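Local coordinates for methylmalonyl-CoA carboxyltransferase 12S subunit (Propionibacterium freudenreichii, PDB 1ON9) that transfers the carboxyl group of methylmalonyl-CoA to the biotin of the 1.3S subunit, yielding propanoyl-CoA, and forms the hexameric core of transcarboxylase, at the interface of chains A and B. Coordinates in Å, arbitrary orientation; residue numbers count along the deposited sequence, not the author numbering. Chains: chain A/B, Methylmalonyl-CoA carboxyltransferase 12S subunit.

The interface of chains A and B. Residues chain A 478, 481-482, 487-489; chain B 64-66.
B:Phe65, on a loop of one carboxyltransferase-family subunit, lies against A:Tyr478 and A:Ala481 of the short helix 477-482 of its neighbour, in a small patch of the homohexamer interface, apolar round the ring and water-bridged at its margins. The two aromatic side chains run side by side and point the same way, but their rings meet edge to face, with planes 74° apart. The tyrosine presents its CD2-CE2 edge to one face of the phenylalanine, toward the rim, A:Tyr478 CE2 lying 3.9 Å from B:Phe65 CE2. Both first torsions set CG anti to the carbonyl carbon, beside the backbone N (chi1 -70° in B:Phe65), and the phenylalanine turns one face toward A:Tyr478. A:Ala481, one turn on, has a methyl small enough to let the loop settle close, its CB 3.6 Å from B:Phe65 CB. At the ring's edge, in its plane, stands the carboxylate oxygen A:Asp488 OD2, 3.7 Å from B:Phe65 CD1; with the planes nearly coplanar, the oxygen meets the C-H rim rather than the face, which would probably suit a negative carboxylate. Within chain A, the backbone N of A:Val489 gives a bent hydrogen bond (125° at H) to A:Asp488 OD2 at 2.8 Å, from above the carboxylate plane, probably helping hold the group. An alanine in place of B:Phe65 would probably open a gap beside A:Tyr478 and leave the A:Asp488 carboxylate without its aromatic edge. Waters link the backbones: one joins B:Phe65 O to A:Tyr478 O, another B:Phe65 N to A:Asp487 O, a third B:Ala64 N to that carbonyl. The bent chain of B:Arg66 passes the helix's last carbonyl, with CD 3.4 Å from A:Ala482 O.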
ATOM      1  N   TYR A 478      31.446  33.199  -3.611  1.00 14.74           N
ATOM      2  CA  TYR A 478      30.422  34.140  -3.212  1.00 11.56           C
ATOM      3  C   TYR A 478      29.279  34.290  -4.195  1.00  9.02           C
ATOM      4  O   TYR A 478      28.151  34.560  -3.793  1.00 15.01           O
ATOM      5  CB  TYR A 478      31.070  35.481  -2.887  1.00 14.77           C
ATOM      6  CG  TYR A 478      32.074  35.345  -1.759  1.00 16.78           C
ATOM      7  CD1 TYR A 478      33.437  35.225  -2.021  1.00 16.07           C
ATOM      8  CD2 TYR A 478      31.652  35.302  -0.429  1.00 16.85           C
ATOM      9  CE1 TYR A 478      34.354  35.070  -0.991  1.00 17.79           C
ATOM     10  CE2 TYR A 478      32.560  35.150   0.612  1.00 18.16           C
ATOM     11  CZ  TYR A 478      33.912  35.035   0.321  1.00 20.27           C
ATOM     12  OH  TYR A 478      34.818  34.898   1.344  1.00 20.30           O
ATOM     13  N   ALA A 481      27.288  31.134  -3.872  1.00 11.15           N
ATOM     14  CA  ALA A 481      26.487  31.239  -2.657  1.00 13.73           C
ATOM     15  C   ALA A 481      25.347  32.231  -2.888  1.00 17.83           C
ATOM     16  O   ALA A 481      24.222  32.014  -2.436  1.00 11.17           O
ATOM     17  CB  ALA A 481      27.349  31.694  -1.492  1.00 13.35           C
ATOM     18  N   ALA A 482      25.641  33.319  -3.601  1.00 13.94           N
ATOM     19  CA  ALA A 482      24.634  34.333  -3.892  1.00 16.03           C
ATOM     20  C   ALA A 482      23.439  33.719  -4.619  1.00 12.93           C
ATOM     21  O   ALA A 482      22.283  34.100  -4.377  1.00 13.15           O
ATOM     22  CB  ALA A 482      25.251  35.463  -4.753  1.00 12.97           C
ATOM     23  N   ASP A 487      25.215  26.221   0.066  1.00 11.04           N
ATOM     24  CA  ASP A 487      24.579  26.618   1.324  1.00 13.39           C
ATOM     25  C   ASP A 487      25.400  27.686   2.026  1.00  9.15           C
ATOM     26  O   ASP A 487      24.872  28.538   2.749  1.00 11.98           O
ATOM     27  CB  ASP A 487      24.533  25.445   2.312  1.00 13.49           C
ATOM     28  CG  ASP A 487      23.562  24.346   1.920  1.00 19.41           C
ATOM     29  OD1 ASP A 487      23.189  24.237   0.745  1.00 17.45           O
ATOM     30  OD2 ASP A 487      23.190  23.568   2.824  1.00 22.03           O
ATOM     31  N   ASP A 488      26.708  27.607   1.853  1.00 13.68           N
ATOM     32  CA  ASP A 488      27.589  28.520   2.563  1.00 12.62           C
ATOM     33  C   ASP A 488      28.989  28.415   1.987  1.00 16.65           C
ATOM     34  O   ASP A 488      29.319  27.435   1.315  1.00 13.33           O
ATOM     35  CB  ASP A 488      27.630  28.072   4.027  1.00 14.26           C
ATOM     36  CG  ASP A 488      28.270  29.079   4.948  1.00 18.81           C
ATOM     37  OD1 ASP A 488      28.536  28.705   6.111  1.00 19.55           O
ATOM     38  OD2 ASP A 488      28.500  30.232   4.534  1.00 18.80           O
ATOM     39  N   VAL A 489      29.800  29.436   2.233  1.00  9.47           N
ATOM     40  CA  VAL A 489      31.186  29.399   1.818  1.00 14.20           C
ATOM     41  C   VAL A 489      31.824  29.108   3.165  1.00 11.92           C
ATOM     42  O   VAL A 489      31.531  29.765   4.158  1.00 15.69           O
ATOM     43  CB  VAL A 489      31.682  30.735   1.283  1.00 12.90           C
ATOM     44  CG1 VAL A 489      33.153  30.598   0.867  1.00 13.03           C
ATOM     45  CG2 VAL A 489      30.829  31.150   0.088  1.00 12.70           C
TER
ATOM     46  N   ALA B  64      23.507  32.480   4.211  1.00 11.49           N
ATOM     47  CA  ALA B  64      23.891  33.764   4.786  1.00 13.92           C
ATOM     48  C   ALA B  64      24.354  34.626   3.607  1.00 15.08           C
ATOM     49  O   ALA B  64      24.111  35.831   3.566  1.00 13.70           O
ATOM     50  CB  ALA B  64      25.038  33.586   5.771  1.00 11.63           C
ATOM     51  N   PHE B  65      25.013  33.993   2.644  1.00 12.90           N
ATOM     52  CA  PHE B  65      25.517  34.720   1.481  1.00 15.16           C
ATOM     53  C   PHE B  65      24.580  34.720   0.272  1.00 16.73           C
ATOM     54  O   PHE B  65      24.965  35.162  -0.810  1.00 12.18           O
ATOM     55  CB  PHE B  65      26.883  34.172   1.066  1.00 14.53           C
ATOM     56  CG  PHE B  65      27.985  34.496   2.036  1.00 17.82           C
ATOM     57  CD1 PHE B  65      28.466  33.536   2.919  1.00 15.12           C
ATOM     58  CD2 PHE B  65      28.562  35.767   2.045  1.00 18.50           C
ATOM     59  CE1 PHE B  65      29.522  33.838   3.801  1.00 14.81           C
ATOM     60  CE2 PHE B  65      29.609  36.078   2.919  1.00 15.27           C
ATOM     61  CZ  PHE B  65      30.088  35.111   3.795  1.00 14.73           C
ATOM     62  N   ARG B  66      23.350  34.238   0.460  1.00 16.33           N
ATOM     63  CA  ARG B  66      22.358  34.190  -0.620  1.00 14.30           C
ATOM     64  C   ARG B  66      21.967  35.628  -0.927  1.00 11.77           C
ATOM     65  O   ARG B  66      21.823  36.440  -0.015  1.00 13.83           O
ATOM     66  CB  ARG B  66      21.123  33.400  -0.160  1.00 17.40           C
ATOM     67  CG  ARG B  66      20.043  33.173  -1.221  1.00 19.57           C
ATOM     68  CD  ARG B  66      20.487  32.168  -2.265  1.00 20.65           C
ATOM     69  NE  ARG B  66      19.396  31.784  -3.158  1.00 25.42           N
ATOM     70  CZ  ARG B  66      18.524  30.810  -2.916  1.00 26.24           C
ATOM     71  NH1 ARG B  66      18.597  30.094  -1.801  1.00 21.37           N
ATOM     72  NH2 ARG B  66      17.577  30.541  -3.799  1.00 27.58           N
TER
HETATM   73  O   HOH W   1      25.176  30.370   5.386  1.00 12.64           O
HETATM   74  O   HOH W   2      27.320  36.147  -1.797  1.00 16.92           O
HETATM   75  O   HOH W   3      25.605  31.425   2.362  1.00 19.84           O